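Local coordinates for protein probable ribosomal RNA small subunit methyltransferase (Thermus thermophilus, PDB 3DMH) that methylates the N2 atom of a guanosine in 16S ribosomal RNA, using S-adenosylmethionine as methyl donor, at residues Ser121-Ala126 and Glu178-Pro183; Leu135-Asp140 and Ala171-Glu176; Lys345-Leu350 and Lys366-Glu371; His9-Leu14 and Phe22-Ala27. All blocks are in the same frame, centred on the assembly; numbering follows the deposited sequence.

Interaction 1. Residues Ser121-Ala126 and Glu178-Pro183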
loop_
_atom_site.group_PDB
_atom_site.type_symbol
_atom_site.label_atom_id
_atom_site.label_comp_id
_atom_site.label_asym_id
_atom_site.label_seq_id
_atom_site.Cartn_x
_atom_site.Cartn_y
_atom_site.Cartn_z
ATOM N N SER A 121 4.807 12.005 -7.532
ATOM C CA SER A 121 3.860 11.609 -8.591
ATOM C C SER A 121 3.610 12.723 -9.605
ATOM O O SER A 121 3.547 12.468 -10.816
ATOM C CB SER A 121 2.532 11.134 -7.995
ATOM O OG SER A 121 2.733 9.926 -7.257
ATOM N N LEU A 122 3.486 13.954 -9.102
ATOM C CA LEU A 122 3.311 15.126 -9.970
ATOM C C LEU A 122 4.521 15.331 -10.870
ATOM O O LEU A 122 4.373 15.566 -12.070
ATOM C CB LEU A 122 3.051 16.384 -9.134
ATOM C CG LEU A 122 1.671 16.453 -8.462
ATOM C CD1 LEU A 122 1.578 17.653 -7.518
ATOM C CD2 LEU A 122 0.551 16.481 -9.502
ATOM N N VAL A 123 5.720 15.247 -10.292
ATOM C CA VAL A 123 6.939 15.390 -11.098
ATOM C C VAL A 123 7.096 14.237 -12.096
ATOM O O VAL A 123 7.478 14.460 -13.248
ATOM C CB VAL A 123 8.197 15.523 -10.224
ATOM C CG1 VAL A 123 9.420 15.718 -11.101
ATOM C CG2 VAL A 123 8.046 16.700 -9.273
ATOM N N ALA A 124 6.787 13.007 -11.669
ATOM C CA ALA A 124 6.824 11.875 -12.589
ATOM C C ALA A 124 5.904 12.137 -13.782
ATOM O O ALA A 124 6.250 11.814 -14.926
ATOM C CB ALA A 124 6.400 10.597 -11.878
ATOM N N ALA A 125 4.720 12.686 -13.509
ATOM C CA ALA A 125 3.751 12.990 -14.574
ATOM C C ALA A 125 4.329 14.003 -15.556
ATOM O O ALA A 125 4.274 13.810 -16.765
ATOM C CB ALA A 125 2.444 13.499 -13.998
ATOM N N ALA A 126 4.897 15.077 -15.011
ATOM C CA ALA A 126 5.513 16.132 -15.829
ATOM C C ALA A 126 6.662 15.582 -16.690
ATOM O O ALA A 126 6.778 15.917 -17.875
ATOM C CB ALA A 126 5.973 17.288 -14.948
ATOM N N GLU A 178 9.761 22.705 -19.454
ATOM C CA GLU A 178 10.593 21.559 -19.118
ATOM C C GLU A 178 10.339 21.083 -17.694
ATOM O O GLU A 178 10.231 21.889 -16.767
ATOM C CB GLU A 178 12.073 21.908 -19.301
ATOM C CG GLU A 178 12.826 20.884 -20.138
ATOM C CD GLU A 178 12.202 20.695 -21.514
ATOM O OE1 GLU A 178 11.696 19.586 -21.783
ATOM O OE2 GLU A 178 12.202 21.660 -22.318
ATOM N N ALA A 179 10.229 19.767 -17.531
ATOM C CA ALA A 179 10.062 19.175 -16.217
ATOM C C ALA A 179 11.366 19.240 -15.415
ATOM O O ALA A 179 12.451 19.066 -15.982
ATOM C CB ALA A 179 9.594 17.735 -16.355
ATOM N N PRO A 180 11.260 19.468 -14.093
ATOM C CA PRO A 180 12.445 19.427 -13.232
ATOM C C PRO A 180 12.940 17.999 -12.982
ATOM O O PRO A 180 12.279 17.025 -13.396
ATOM C CB PRO A 180 11.931 20.021 -11.919
ATOM C CG PRO A 180 10.497 19.614 -11.882
ATOM C CD PRO A 180 10.043 19.769 -13.315
ATOM N N PRO A 181 14.103 17.864 -12.318
ATOM C CA PRO A 181 14.527 16.549 -11.858
ATOM C C PRO A 181 13.560 16.028 -10.785
ATOM O O PRO A 181 12.814 16.813 -10.172
ATOM C CB PRO A 181 15.915 16.814 -11.256
ATOM C CG PRO A 181 16.364 18.114 -11.884
ATOM C CD PRO A 181 15.108 18.904 -12.000
ATOM N N LEU A 182 13.541 14.712 -10.593
ATOM C CA LEU A 182 12.781 14.141 -9.486
ATOM C C LEU A 182 13.320 14.698 -8.175
ATOM O O LEU A 182 14.530 14.913 -8.050
ATOM C CB LEU A 182 12.897 12.618 -9.468
ATOM C CG LEU A 182 12.097 11.827 -10.506
ATOM C CD1 LEU A 182 12.523 10.366 -10.496
ATOM C CD2 LEU A 182 10.591 11.979 -10.260
ATOM N N PRO A 183 12.433 14.912 -7.191
ATOM C CA PRO A 183 12.919 15.290 -5.863
ATOM C C PRO A 183 13.655 14.110 -5.226
ATOM O O PRO A 183 13.550 12.981 -5.706
ATOM C CB PRO A 183 11.640 15.610 -5.083
ATOM C CG PRO A 183 10.510 15.563 -6.079
ATOM C CD PRO A 183 10.969 14.752 -7.233
#
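Val123 and Ala126, on one flank of helix 115-128, meet the proline-rich segment Glu178-Pro183 in an apolar contact between a helix and an irregular chain; that segment belongs to the connection from strand 168-174 to strand 187-193. Val123 carries most of it, and its two methyls divide the work. CG1, placed anti to the backbone N (chi1 -178°), lies 3.7 Å from the carbonyl oxygen Pro181 O and also meets Leu182 CD2 at 4.0 Å and Pro180 CG at 4.1 Å. CG2 reaches tip to tip toward the ring of Pro183, 4.1 Å from Pro183 CD. Leu182 CD2 also comes near the backbone N of Ala124. Three residues on from Val123, Ala126 and Ala179 face each other methyl to methyl, CB to CB 3.9 Å, consistent with the 5.5 Å between Ala126 CA and Ala179 CA. Pro180 O accepts a hydrogen bond from Arg127 NH1, and Ala126 O one from Lys175 NZ. Mostly methyl and ring carbons, with some backbone atoms, do the touching between the two segments, so hold here comes from shape and burial, whereas those two polar bonds have their donors outside the pair.

Interaction 2. Residues Leu135-Asp140 and Ala171-Glu176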
loop_
_atom_site.group_PDB
_atom_site.type_symbol
_atom_site.label_atom_id
_atom_site.label_comp_id
_atom_site.label_asym_id
_atom_site.label_seq_id
_atom_site.Cartn_x
_atom_site.Cartn_y
_atom_site.Cartn_z
ATOM N N LEU A 135 -2.208 16.361 -18.957
ATOM C CA LEU A 135 -2.379 15.631 -17.702
ATOM C C LEU A 135 -3.798 15.826 -17.191
ATOM O O LEU A 135 -4.255 16.959 -17.009
ATOM C CB LEU A 135 -1.381 16.129 -16.649
ATOM C CG LEU A 135 -1.606 15.698 -15.195
ATOM C CD1 LEU A 135 -1.468 14.176 -15.003
ATOM C CD2 LEU A 135 -0.648 16.426 -14.238
ATOM N N TYR A 136 -4.497 14.716 -16.961
ATOM C CA TYR A 136 -5.756 14.745 -16.222
ATOM C C TYR A 136 -5.412 14.512 -14.772
ATOM O O TYR A 136 -4.799 13.496 -14.440
ATOM C CB TYR A 136 -6.695 13.614 -16.664
ATOM C CG TYR A 136 -7.488 13.920 -17.896
ATOM C CD1 TYR A 136 -8.605 14.763 -17.850
ATOM C CD2 TYR A 136 -7.136 13.365 -19.117
ATOM C CE1 TYR A 136 -9.344 15.046 -18.997
ATOM C CE2 TYR A 136 -7.859 13.641 -20.275
ATOM C CZ TYR A 136 -8.957 14.477 -20.214
ATOM O OH TYR A 136 -9.671 14.729 -21.369
ATOM N N LEU A 137 -5.767 15.479 -13.930
ATOM C CA LEU A 137 -5.447 15.430 -12.510
ATOM C C LEU A 137 -6.747 15.432 -11.724
ATOM O O LEU A 137 -7.540 16.361 -11.837
ATOM C CB LEU A 137 -4.588 16.649 -12.123
ATOM C CG LEU A 137 -4.025 16.630 -10.705
ATOM C CD1 LEU A 137 -2.899 15.614 -10.576
ATOM C CD2 LEU A 137 -3.566 18.040 -10.339
ATOM N N ALA A 138 -6.985 14.397 -10.919
ATOM C CA ALA A 138 -8.250 14.339 -10.196
ATOM C C ALA A 138 -8.031 14.243 -8.697
ATOM O O ALA A 138 -7.047 13.675 -8.227
ATOM C CB ALA A 138 -9.098 13.147 -10.667
ATOM N N GLY A 139 -8.955 14.803 -7.926
ATOM C CA GLY A 139 -8.829 14.682 -6.478
ATOM C C GLY A 139 -9.989 15.295 -5.729
ATOM O O GLY A 139 -11.098 15.405 -6.261
ATOM N N ASP A 140 -9.697 15.703 -4.500
ATOM C CA ASP A 140 -10.701 16.051 -3.499
ATOM C C ASP A 140 -10.272 17.360 -2.843
ATOM O O ASP A 140 -9.161 17.467 -2.327
ATOM C CB ASP A 140 -10.729 14.900 -2.476
ATOM C CG ASP A 140 -11.824 15.036 -1.420
ATOM O OD1 ASP A 140 -12.408 16.122 -1.236
ATOM O OD2 ASP A 140 -12.071 14.013 -0.746
ATOM N N ALA A 171 -9.102 18.164 -13.297
ATOM C CA ALA A 171 -8.502 19.211 -14.105
ATOM C C ALA A 171 -7.720 18.639 -15.275
ATOM O O ALA A 171 -7.238 17.501 -15.227
ATOM C CB ALA A 171 -7.606 20.090 -13.259
ATOM N N LEU A 172 -7.589 19.455 -16.318
ATOM C CA LEU A 172 -6.763 19.117 -17.467
ATOM C C LEU A 172 -5.657 20.159 -17.597
ATOM O O LEU A 172 -5.924 21.368 -17.516
ATOM C CB LEU A 172 -7.618 19.048 -18.733
ATOM C CG LEU A 172 -6.944 18.570 -20.024
ATOM C CD1 LEU A 172 -6.284 17.190 -19.857
ATOM C CD2 LEU A 172 -7.973 18.540 -21.147
ATOM N N LEU A 173 -4.429 19.681 -17.777
ATOM C CA LEU A 173 -3.250 20.556 -17.896
ATOM C C LEU A 173 -2.378 20.215 -19.099
ATOM O O LEU A 173 -2.394 19.082 -19.583
ATOM C CB LEU A 173 -2.397 20.501 -16.617
ATOM C CG LEU A 173 -3.042 20.805 -15.257
ATOM C CD1 LEU A 173 -3.471 19.524 -14.533
ATOM C CD2 LEU A 173 -2.069 21.570 -14.391
ATOM N N GLU A 174 -1.611 21.210 -19.563
ATOM C CA GLU A 174 -0.723 21.059 -20.718
ATOM C C GLU A 174 0.737 21.275 -20.313
ATOM O O GLU A 174 1.047 22.240 -19.612
ATOM C CB GLU A 174 -1.106 22.077 -21.803
ATOM C CG GLU A 174 -0.346 21.902 -23.096
ATOM C CD GLU A 174 -0.778 22.879 -24.188
ATOM O OE1 GLU A 174 -1.965 23.275 -24.215
ATOM O OE2 GLU A 174 0.069 23.241 -25.025
ATOM N N LYS A 175 1.630 20.398 -20.772
ATOM C CA LYS A 175 3.067 20.595 -20.562
ATOM C C LYS A 175 3.560 21.674 -21.523
ATOM O O LYS A 175 3.592 21.475 -22.741
ATOM C CB LYS A 175 3.857 19.299 -20.771
ATOM C CG LYS A 175 5.332 19.426 -20.373
ATOM C CD LYS A 175 6.043 18.087 -20.424
ATOM C CE LYS A 175 7.533 18.238 -20.227
ATOM N NZ LYS A 175 8.214 16.919 -20.133
ATOM N N GLU A 176 3.935 22.812 -20.958
ATOM C CA GLU A 176 4.384 23.962 -21.755
ATOM C C GLU A 176 5.839 24.313 -21.444
ATOM O O GLU A 176 6.462 25.166 -22.112
ATOM C CB GLU A 176 3.469 25.170 -21.512
ATOM C CG GLU A 176 2.018 24.962 -21.933
ATOM C CD GLU A 176 1.212 26.252 -21.943
ATOM O OE1 GLU A 176 1.322 27.003 -22.928
ATOM O OE2 GLU A 176 0.468 26.515 -20.974
#
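Leu135 and Leu137 exchange four backbone hydrogen bonds with Leu173 and Ala171, two in each pair. All four measure 2.8 Å between N and O; the straightest, from Ala171 N to Leu137 O, has an N-H...O angle of 174°. Between these two hydrogen-bonded pairs sits the non-hydrogen-bonded pair Tyr136-Leu172, where CA-H...O contacts fill in: Leu172 CA lies 3.3 Å from Leu135 O, and Tyr136 CA is equally near Ala171 O. The strands are antiparallel, 147° apart in direction, and join 133-140 to 168-174 in a seven-stranded mixed sheet of order 3-2-1-4-5-7-6, the topology of Rossmann-like methyltransferases. A CH-pi contact dominates one face. Leu172 CD1 stands 3.6 Å from the centroid of the Tyr136 ring and only 4° off its normal, so the methyl sits over the ring centre. The phenol oxygen is bound beyond the pair, to Glu43 N. Apolar contacts occupy the other face, where Leu173 CD1 touches both Leu137 CB (3.9 Å) and Leu135 CD2 (4.2 Å). Helix 145-156 covers this side through Phe149, Ala152 and Leu156.

Interaction 3. Residues Lys345-Leu350 and Lys366-Glu371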
loop_
_atom_site.group_PDB
_atom_site.type_symbol
_atom_site.label_atom_id
_atom_site.label_comp_id
_atom_site.label_asym_id
_atom_site.label_seq_id
_atom_site.Cartn_x
_atom_site.Cartn_y
_atom_site.Cartn_z
ATOM N N LYS A 345 -12.652 -4.061 17.349
ATOM C CA LYS A 345 -13.255 -5.285 17.853
ATOM C C LYS A 345 -12.573 -6.567 17.355
ATOM O O LYS A 345 -13.206 -7.432 16.757
ATOM C CB LYS A 345 -14.762 -5.272 17.563
ATOM C CG LYS A 345 -15.460 -4.062 18.157
ATOM C CD LYS A 345 -16.919 -3.996 17.748
ATOM C CE LYS A 345 -17.543 -2.689 18.199
ATOM N NZ LYS A 345 -18.947 -2.544 17.704
ATOM N N TYR A 346 -11.280 -6.696 17.630
ATOM C CA TYR A 346 -10.523 -7.891 17.205
ATOM C C TYR A 346 -10.809 -9.120 18.055
ATOM O O TYR A 346 -10.669 -10.244 17.588
ATOM C CB TYR A 346 -9.023 -7.613 17.214
ATOM C CG TYR A 346 -8.558 -6.819 16.026
ATOM C CD1 TYR A 346 -8.365 -7.429 14.792
ATOM C CD2 TYR A 346 -8.298 -5.458 16.139
ATOM C CE1 TYR A 346 -7.939 -6.685 13.697
ATOM C CE2 TYR A 346 -7.879 -4.704 15.047
ATOM C CZ TYR A 346 -7.695 -5.328 13.836
ATOM O OH TYR A 346 -7.263 -4.566 12.762
ATOM N N GLU A 347 -11.211 -8.895 19.300
ATOM C CA GLU A 347 -11.432 -9.978 20.252
ATOM C C GLU A 347 -12.336 -11.079 19.699
ATOM O O GLU A 347 -11.931 -12.242 19.704
ATOM C CB GLU A 347 -11.975 -9.434 21.575
ATOM C CG GLU A 347 -10.956 -8.638 22.366
ATOM C CD GLU A 347 -10.868 -7.177 21.964
ATOM O OE1 GLU A 347 -11.582 -6.739 21.035
ATOM O OE2 GLU A 347 -10.081 -6.459 22.607
ATOM N N PRO A 348 -13.552 -10.722 19.222
ATOM C CA PRO A 348 -14.400 -11.791 18.672
ATOM C C PRO A 348 -13.785 -12.539 17.490
ATOM O O PRO A 348 -14.024 -13.744 17.348
ATOM C CB PRO A 348 -15.685 -11.062 18.248
ATOM C CG PRO A 348 -15.345 -9.617 18.230
ATOM C CD PRO A 348 -14.245 -9.420 19.218
ATOM N N LEU A 349 -13.008 -11.844 16.657
ATOM C CA LEU A 349 -12.341 -12.474 15.508
ATOM C C LEU A 349 -11.307 -13.509 15.940
ATOM O O LEU A 349 -11.237 -14.608 15.368
ATOM C CB LEU A 349 -11.652 -11.435 14.603
ATOM C CG LEU A 349 -12.441 -10.286 13.975
ATOM C CD1 LEU A 349 -11.511 -9.466 13.071
ATOM C CD2 LEU A 349 -13.644 -10.781 13.187
ATOM N N LEU A 350 -10.504 -13.168 16.951
ATOM C CA LEU A 350 -9.496 -14.101 17.445
ATOM C C LEU A 350 -10.139 -15.303 18.141
ATOM O O LEU A 350 -9.681 -16.429 17.982
ATOM C CB LEU A 350 -8.470 -13.390 18.350
ATOM C CG LEU A 350 -7.262 -12.772 17.612
ATOM C CD1 LEU A 350 -7.610 -11.454 16.906
ATOM C CD2 LEU A 350 -6.118 -12.532 18.620
ATOM N N LYS A 366 -3.638 -1.791 22.203
ATOM C CA LYS A 366 -3.729 -3.123 22.782
ATOM C C LYS A 366 -2.977 -4.158 21.960
ATOM O O LYS A 366 -2.980 -4.115 20.728
ATOM C CB LYS A 366 -5.186 -3.551 23.028
ATOM C CG LYS A 366 -6.011 -3.783 21.807
ATOM C CD LYS A 366 -7.421 -4.154 22.199
ATOM C CE LYS A 366 -8.306 -4.213 20.966
ATOM N NZ LYS A 366 -9.745 -4.088 21.333
ATOM N N VAL A 367 -2.312 -5.058 22.676
ATOM C CA VAL A 367 -1.651 -6.197 22.063
ATOM C C VAL A 367 -2.434 -7.440 22.439
ATOM O O VAL A 367 -2.574 -7.787 23.629
ATOM C CB VAL A 367 -0.174 -6.330 22.498
ATOM C CG1 VAL A 367 0.473 -7.527 21.812
ATOM C CG2 VAL A 367 0.600 -5.044 22.186
ATOM N N LEU A 368 -2.974 -8.087 21.412
ATOM C CA LEU A 368 -3.677 -9.346 21.585
ATOM C C LEU A 368 -2.781 -10.505 21.176
ATOM O O LEU A 368 -1.886 -10.350 20.334
ATOM C CB LEU A 368 -4.980 -9.354 20.781
ATOM C CG LEU A 368 -5.987 -8.247 21.136
ATOM C CD1 LEU A 368 -7.214 -8.342 20.247
ATOM C CD2 LEU A 368 -6.395 -8.273 22.601
ATOM N N PHE A 369 -3.046 -11.662 21.780
ATOM C CA PHE A 369 -2.235 -12.856 21.589
ATOM C C PHE A 369 -3.151 -14.054 21.422
ATOM O O PHE A 369 -4.213 -14.128 22.044
ATOM C CB PHE A 369 -1.331 -13.049 22.821
ATOM C CG PHE A 369 -0.607 -14.382 22.869
ATOM C CD1 PHE A 369 0.651 -14.529 22.297
ATOM C CD2 PHE A 369 -1.180 -15.478 23.523
ATOM C CE1 PHE A 369 1.328 -15.758 22.345
ATOM C CE2 PHE A 369 -0.510 -16.715 23.587
ATOM C CZ PHE A 369 0.746 -16.854 22.996
ATOM N N ALA A 370 -2.742 -14.987 20.568
ATOM C CA ALA A 370 -3.434 -16.266 20.455
ATOM C C ALA A 370 -2.450 -17.373 20.121
ATOM O O ALA A 370 -1.408 -17.141 19.498
ATOM C CB ALA A 370 -4.529 -16.190 19.413
ATOM N N GLU A 371 -2.791 -18.587 20.542
ATOM C CA GLU A 371 -1.978 -19.756 20.255
ATOM C C GLU A 371 -2.779 -20.726 19.397
ATOM O O GLU A 371 -3.949 -20.999 19.694
ATOM C CB GLU A 371 -1.534 -20.445 21.555
ATOM C CG GLU A 371 -0.579 -21.619 21.326
ATOM C CD GLU A 371 -0.166 -22.327 22.601
ATOM O OE1 GLU A 371 0.071 -21.644 23.621
ATOM O OE2 GLU A 371 -0.070 -23.575 22.578
#
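Lys366 NZ is gripped by Glu347 OE2 in a salt bridge of 2.7 Å, and hydrogen bonds to the carbonyl oxygens of Pro342 and Leu344 add two more partners from the turn ahead of helix 346-354. The ammonium and carboxylate groups meet tip to tip. OE2 offers its syn lone pair, on the side of the other carboxylate oxygen, and Glu347 OE1 stands somewhat farther from Lys366 NZ at 3.2 Å. The torsions differ on the two sides: Lys366 starts with CG between its backbone N and carbonyl carbon (chi1 68°) and is extended from there on, whereas Glu347 bends at chi2 (85°). An alanine in place of Glu347 would probably leave the Lys366 ammonium without its carboxylate mate, with the carbonyl oxygens of Pro342 and Leu344 still at hand, and remove the polar tie between the first turn of the helix and the strand.

Apolar contacts continue beside the bridge. Leu368 sends CD1 to Tyr346 CB, 3.6 Å away, while its CB lies 4.0 Å from Leu350 CD2; the same Leu350 methyl touches Ala370 CB at 4.1 Å. The Tyr346 ring turns from the strand to Leu338, Ser340 and Pro306, and its side chain comes within about 6 Å of the bound guanosine. Helix and strand axes run nearly parallel, 7° apart and 9.9 Å at closest approach, a spacing suited to one layer of side chains. This is helix-on-sheet packing of the Rossmann-like methyltransferase fold, with helix 346-354 covering the antiparallel strand 366-371 next to the guanosine pocket.

Interaction 4. Residues His9-Leu14 and Phe22-Ala27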
loop_
_atom_site.group_PDB
_atom_site.type_symbol
_atom_site.label_atom_id
_atom_site.label_comp_id
_atom_site.label_asym_id
_atom_site.label_seq_id
_atom_site.Cartn_x
_atom_site.Cartn_y
_atom_site.Cartn_z
ATOM N N HIS A 9 -9.442 -13.284 -1.408
ATOM C CA HIS A 9 -8.551 -13.361 -2.569
ATOM C C HIS A 9 -9.262 -13.433 -3.912
ATOM O O HIS A 9 -8.603 -13.389 -4.953
ATOM C CB HIS A 9 -7.599 -14.544 -2.451
ATOM C CG HIS A 9 -6.529 -14.347 -1.430
ATOM N ND1 HIS A 9 -5.534 -13.407 -1.575
ATOM C CD2 HIS A 9 -6.288 -14.976 -0.253
ATOM C CE1 HIS A 9 -4.730 -13.449 -0.525
ATOM N NE2 HIS A 9 -5.162 -14.397 0.291
ATOM N N ARG A 10 -10.588 -13.571 -3.870
ATOM C CA ARG A 10 -11.372 -13.759 -5.094
ATOM C C ARG A 10 -11.444 -12.486 -5.918
ATOM O O ARG A 10 -11.696 -11.410 -5.379
ATOM C CB ARG A 10 -12.774 -14.203 -4.745
ATOM C CG ARG A 10 -13.604 -14.493 -5.963
ATOM C CD ARG A 10 -14.996 -14.856 -5.583
ATOM N NE ARG A 10 -15.062 -16.222 -5.068
ATOM C CZ ARG A 10 -16.157 -16.975 -5.151
ATOM N NH1 ARG A 10 -17.242 -16.473 -5.728
ATOM N NH2 ARG A 10 -16.168 -18.215 -4.672
ATOM N N LEU A 11 -11.244 -12.635 -7.236
ATOM C CA LEU A 11 -11.413 -11.524 -8.191
ATOM C C LEU A 11 -12.786 -11.671 -8.817
ATOM O O LEU A 11 -13.117 -12.753 -9.304
ATOM C CB LEU A 11 -10.342 -11.584 -9.288
ATOM C CG LEU A 11 -8.875 -11.767 -8.846
ATOM C CD1 LEU A 11 -7.966 -11.684 -10.054
ATOM C CD2 LEU A 11 -8.452 -10.764 -7.821
ATOM N N THR A 12 -13.580 -10.602 -8.779
ATOM C CA THR A 12 -14.972 -10.645 -9.237
ATOM C C THR A 12 -15.156 -9.615 -10.354
ATOM O O THR A 12 -14.865 -8.445 -10.140
ATOM C CB THR A 12 -15.926 -10.308 -8.112
ATOM O OG1 THR A 12 -15.821 -11.303 -7.088
ATOM C CG2 THR A 12 -17.360 -10.312 -8.658
ATOM N N PRO A 13 -15.643 -10.041 -11.541
ATOM C CA PRO A 13 -15.882 -9.094 -12.625
ATOM C C PRO A 13 -17.198 -8.359 -12.479
ATOM O O PRO A 13 -18.246 -8.993 -12.286
ATOM C CB PRO A 13 -15.891 -9.982 -13.875
ATOM C CG PRO A 13 -16.432 -11.307 -13.391
ATOM C CD PRO A 13 -15.959 -11.431 -11.931
ATOM N N LEU A 14 -17.128 -7.030 -12.561
ATOM C CA LEU A 14 -18.369 -6.255 -12.560
ATOM C C LEU A 14 -18.618 -5.625 -13.925
ATOM O O LEU A 14 -17.668 -5.277 -14.635
ATOM C CB LEU A 14 -18.329 -5.205 -11.453
ATOM C CG LEU A 14 -18.265 -5.792 -10.035
ATOM C CD1 LEU A 14 -18.224 -4.657 -9.057
ATOM C CD2 LEU A 14 -19.462 -6.697 -9.737
ATOM N N PHE A 22 -12.492 -6.387 -13.214
ATOM C CA PHE A 22 -12.345 -7.157 -11.978
ATOM C C PHE A 22 -12.010 -6.274 -10.797
ATOM O O PHE A 22 -11.165 -5.375 -10.891
ATOM C CB PHE A 22 -11.247 -8.214 -12.116
ATOM C CG PHE A 22 -11.654 -9.392 -12.992
ATOM C CD1 PHE A 22 -12.142 -10.554 -12.409
ATOM C CD2 PHE A 22 -11.552 -9.334 -14.397
ATOM C CE1 PHE A 22 -12.487 -11.651 -13.174
ATOM C CE2 PHE A 22 -11.932 -10.437 -15.177
ATOM C CZ PHE A 22 -12.391 -11.597 -14.551
ATOM N N ILE A 23 -12.641 -6.596 -9.678
ATOM C CA ILE A 23 -12.336 -5.942 -8.406
ATOM C C ILE A 23 -12.109 -7.023 -7.348
ATOM O O ILE A 23 -12.461 -8.190 -7.542
ATOM C CB ILE A 23 -13.458 -4.953 -7.977
ATOM C CG1 ILE A 23 -14.725 -5.710 -7.586
ATOM C CG2 ILE A 23 -13.691 -3.876 -9.100
ATOM C CD1 ILE A 23 -15.788 -4.824 -6.948
ATOM N N LYS A 24 -11.557 -6.638 -6.206
ATOM C CA LYS A 24 -11.433 -7.593 -5.101
ATOM C C LYS A 24 -11.323 -6.797 -3.808
ATOM O O LYS A 24 -10.953 -5.607 -3.843
ATOM C CB LYS A 24 -10.201 -8.523 -5.255
ATOM C CG LYS A 24 -8.870 -7.811 -4.995
ATOM C CD LYS A 24 -7.661 -8.761 -4.994
ATOM C CE LYS A 24 -7.782 -9.863 -3.963
ATOM N NZ LYS A 24 -7.738 -9.367 -2.534
ATOM N N PRO A 25 -11.605 -7.458 -2.668
ATOM C CA PRO A 25 -11.357 -6.807 -1.382
ATOM C C PRO A 25 -9.899 -6.338 -1.292
ATOM O O PRO A 25 -8.983 -7.003 -1.768
ATOM C CB PRO A 25 -11.659 -7.913 -0.368
ATOM C CG PRO A 25 -12.700 -8.795 -1.074
ATOM C CD PRO A 25 -12.159 -8.818 -2.506
ATOM N N GLY A 26 -9.707 -5.142 -0.741
ATOM C CA GLY A 26 -8.347 -4.617 -0.553
ATOM C C GLY A 26 -7.713 -3.903 -1.739
ATOM O O GLY A 26 -6.571 -3.420 -1.659
ATOM N N ALA A 27 -8.435 -3.816 -2.858
ATOM C CA ALA A 27 -7.962 -3.077 -4.020
ATOM C C ALA A 27 -8.629 -1.686 -4.127
ATOM O O ALA A 27 -9.877 -1.571 -4.046
ATOM C CB ALA A 27 -8.221 -3.876 -5.294
#
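Thr12 and Ile23 form an antiparallel hydrogen-bonded pair in the hairpin of strands 12-16 and 19-23, with Thr12 N to Ile23 O and Ile23 N to Thr12 O both 2.9 Å. The next pair, Pro13 with Phe22, is non-hydrogen-bonded, and its CA atoms approach to 4.1 Å.

On the face of this pair, Pro13 CB lies 3.9 Å from the centroid of the Phe22 ring, 13° off the normal, a CH-pi contact over the ring centre. Pro13 CD reaches ring atom Phe22 CE1 at 3.7 Å, and Leu11 CB approaches Phe22 CD1 obliquely. Beyond the strands, the Leu11 side chain crosses that of Lys24, with Leu11 CD2 3.6 Å from Lys24 CD, and Lys24 CB lies 3.3 Å from Arg10 O.

The Lys24 chain bends at chi3 (-58°) and again at chi4 (-67°), and NZ donates a hydrogen bond of 2.8 Å to Pro25 O, in the plane of that carbonyl, within the type II turn Lys24-Ala27. Outside the hairpin NZ also binds Tyr8 O and forms a salt bridge with Asp288, a residue that binds S-adenosylmethionine. A methionine in place of Lys24 would probably leave Asp288 without this positive mate and Pro25 O without its donor. The lysine thus combines an apolar stem, packed against Leu11, with a charged tip whose salt bridge ties the N-terminal hairpin to the cofactor-binding Asp288.

In the fold
Along the chain interaction 4 closes first; interaction 2 is then nested inside the loop closed by interaction 1, and interaction 3 follows. Interaction 2 lies in the first seven-stranded sheet and interaction 1 on helix 115-128, which packs on it: their centres are 13 Å apart, and they touch where Leu122 packs on Leu137 and Ala125 on Leu135. Interaction 3 belongs to the second seven-stranded sheet, of the same strand order, with its centre 45 Å from each of them across the chain's centre. Strands 168-174 and 366-371 thus hold the same place in two Rossmann-like halves, of which the second provides the guanosine pocket. Interaction 4, 27 Å from interaction 3 between centres, places the N-terminal hairpin between helix 76-84 and the cofactor residue Asp288, connecting both halves.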